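Local structure of Ser-thr phosphatase MSPP (Mycobacterium smegmatis, 2V06) at residues 114-119 / 182-187. The protein is probably a metal-dependent serine/threonine protein phosphatase of the PP2C family, removing phosphate from phosphorylated serine and threonine side chains. Residues are numbered along the deposited sequence; the frame is centred on the assembly and turned at random. Where two conformers were deposited one is given.
Sequences PLYRIR and LISSDG. With MG (magnesium ion), chain B.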
loop_
_atom_site.group_PDB
_atom_site.type_symbol
_atom_site.label_atom_id
_atom_site.label_comp_id
_atom_site.label_asym_id
_atom_site.label_seq_id
_atom_site.Cartn_x
_atom_site.Cartn_y
_atom_site.Cartn_z
ATOM N N PRO A 114 -2.653 1.412 3.296
ATOM C CA PRO A 114 -2.977 2.807 2.970
ATOM C C PRO A 114 -1.836 3.582 2.306
ATOM O O PRO A 114 -0.648 3.294 2.452
ATOM C CB PRO A 114 -3.296 3.446 4.330
ATOM C CG PRO A 114 -3.572 2.254 5.217
ATOM C CD PRO A 114 -2.523 1.214 4.748
ATOM N N LEU A 115 -2.268 4.653 1.649
ATOM C CA LEU A 115 -1.429 5.752 1.216
ATOM C C LEU A 115 -1.632 6.914 2.181
ATOM O O LEU A 115 -2.762 7.326 2.399
ATOM C CB LEU A 115 -1.786 6.187 -0.216
ATOM C CG LEU A 115 -1.093 7.446 -0.734
ATOM C CD1 LEU A 115 0.389 7.220 -0.845
ATOM C CD2 LEU A 115 -1.707 7.818 -2.068
ATOM N N TYR A 116 -0.537 7.467 2.628
ATOM C CA TYR A 116 -0.513 8.674 3.442
ATOM C C TYR A 116 0.289 9.776 2.771
ATOM O O TYR A 116 1.247 9.512 2.029
ATOM C CB TYR A 116 0.083 8.449 4.808
ATOM C CG TYR A 116 -0.342 7.193 5.524
ATOM C CD1 TYR A 116 -1.322 7.316 6.506
ATOM C CD2 TYR A 116 0.225 5.940 5.226
ATOM C CE1 TYR A 116 -1.750 6.186 7.196
ATOM C CE2 TYR A 116 -0.228 4.844 5.939
ATOM C CZ TYR A 116 -1.193 4.958 6.901
ATOM O OH TYR A 116 -1.661 3.888 7.630
ATOM N N ARG A 117 -0.108 11.001 3.046
ATOM C CA ARG A 117 0.698 12.160 2.701
ATOM C C ARG A 117 1.248 12.785 3.969
ATOM O O ARG A 117 0.485 12.958 4.918
ATOM C CB ARG A 117 -0.121 13.193 1.918
ATOM C CG ARG A 117 0.719 14.387 1.449
ATOM C CD ARG A 117 -0.231 15.383 0.786
ATOM N NE ARG A 117 -1.055 16.017 1.825
ATOM C CZ ARG A 117 -2.242 16.576 1.589
ATOM N NH1 ARG A 117 -2.801 16.607 0.392
ATOM N NH2 ARG A 117 -2.816 17.096 2.669
ATOM N N ILE A 118 2.496 13.155 3.946
ATOM C CA ILE A 118 3.170 13.855 5.032
ATOM C C ILE A 118 3.512 15.225 4.500
ATOM O O ILE A 118 4.279 15.394 3.548
ATOM C CB ILE A 118 4.395 13.039 5.443
ATOM C CG1 ILE A 118 3.957 11.607 5.832
ATOM C CG2 ILE A 118 5.216 13.739 6.486
ATOM C CD1 ILE A 118 4.969 10.535 5.621
ATOM N N ARG A 119 2.890 16.252 5.097
ATOM C CA ARG A 119 2.958 17.635 4.686
ATOM C C ARG A 119 2.987 18.477 5.943
ATOM O O ARG A 119 2.123 18.309 6.809
ATOM C CB ARG A 119 1.756 17.973 3.820
ATOM C CG ARG A 119 1.731 19.446 3.459
ATOM C CD ARG A 119 0.481 19.700 2.613
ATOM N NE ARG A 119 0.665 19.237 1.250
ATOM C CZ ARG A 119 -0.246 19.392 0.304
ATOM N NH1 ARG A 119 -1.425 19.965 0.529
ATOM N NH2 ARG A 119 0.074 18.924 -0.911
ATOM N N LEU A 182 3.772 8.061 1.833
ATOM C CA LEU A 182 4.080 6.786 2.478
ATOM C C LEU A 182 3.011 5.796 2.022
ATOM O O LEU A 182 1.829 6.061 2.249
ATOM C CB LEU A 182 4.053 6.917 4.001
ATOM C CG LEU A 182 4.069 5.623 4.804
ATOM C CD1 LEU A 182 5.344 4.825 4.585
ATOM C CD2 LEU A 182 3.861 5.890 6.314
ATOM N N ILE A 183 3.414 4.691 1.463
ATOM C CA ILE A 183 2.521 3.556 1.222
ATOM C C ILE A 183 2.896 2.507 2.254
ATOM O O ILE A 183 4.094 2.212 2.423
ATOM C CB ILE A 183 2.621 2.939 -0.181
ATOM C CG1 ILE A 183 2.711 4.001 -1.307
ATOM C CG2 ILE A 183 1.479 1.981 -0.417
ATOM C CD1 ILE A 183 3.013 3.391 -2.633
ATOM N N SER A 184 1.926 1.953 2.953
ATOM C CA SER A 184 2.294 0.918 3.917
ATOM C C SER A 184 1.255 -0.190 3.918
ATOM O O SER A 184 0.118 -0.018 3.607
ATOM C CB SER A 184 2.398 1.484 5.318
ATOM O OG SER A 184 1.149 1.680 5.963
ATOM N N SER A 185 1.721 -1.363 4.318
ATOM C CA SER A 185 0.768 -2.383 4.716
ATOM C C SER A 185 0.167 -2.002 6.061
ATOM O O SER A 185 0.714 -1.164 6.809
ATOM C CB SER A 185 1.373 -3.785 4.739
ATOM O OG SER A 185 2.377 -3.881 5.704
ATOM N N ASP A 186 -0.935 -2.648 6.421
ATOM C CA ASP A 186 -1.576 -2.461 7.712
ATOM C C ASP A 186 -0.690 -2.785 8.899
ATOM O O ASP A 186 -0.997 -2.359 10.033
ATOM C CB ASP A 186 -2.901 -3.216 7.728
ATOM C CG ASP A 186 -2.770 -4.717 7.772
ATOM O OD1 ASP A 186 -1.763 -5.275 7.257
ATOM O OD2 ASP A 186 -3.684 -5.357 8.361
ATOM N N GLY A 187 0.381 -3.550 8.739
ATOM C CA GLY A 187 1.209 -3.931 9.881
ATOM C C GLY A 187 1.805 -2.741 10.566
ATOM O O GLY A 187 2.053 -2.810 11.793
HETATM MG MG MG B . -1.154 -7.128 6.901
HETATM O O HOH W 1 -0.728 1.060 8.166
HETATM O O HOH W 2 -3.176 -7.634 7.122
HETATM O O HOH W 3 0.887 -6.773 6.524
HETATM O O HOH W 4 -0.826 -9.306 6.761
#
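Tyr116 and Leu182 form a hydrogen-bonded antiparallel pair, and Leu115 with Ile183 the non-hydrogen-bonded pair beside it, where strands 115-119 and 180-184 run as neighbours in one of the two sheets of the PP2C beta-sandwich. Tyr116 N gives a nearly straight bond to Leu182 O at 2.8 Å, Leu182 N returns one to Tyr116 O, and Ser184 N extends the ladder to Pro114 O at 2.9 Å. The side chains alternate between two faces. Leu115 and Ile183 face the second sheet, where Val95 of strand 89-96 touches both; between them, Leu115 CD1 lies 4.0 Å from Ile183 CG1. On the other face the Leu182 side chain runs alongside the Tyr116 ring, Tyr116 CD2 being 3.8 Å from Leu182 CD2. Tyr116 holds CG anti to its carbonyl carbon (chi1 -43°), which lays the ring along the sheet toward Ser184, whose OG sits at the ring's edge and in its plane, 3.5 Å from Tyr116 CE2. Met123 of strand 122-125 touches both Tyr116 and Leu182, while Phe189 meets the tyrosine ring with its plane turned by about 20°. Ile118 CD1 reaches over to Leu182 CB and extends this apolar layer. Strand 180-184 ends at Ser184, and two residues on, Asp186 enters the metal centre. Asp186 OD1 binds the magnesium ion at 2.0 Å together with Asp36 and Asp224, while OD2 forms a salt bridge with Arg153, so both carboxylate oxygens are engaged and the group's rotation is restrained. Back at the strand end, one water bridges the two segments, lying 3.0 Å from Tyr116 OH and donating a hydrogen bond to Ser184 OG.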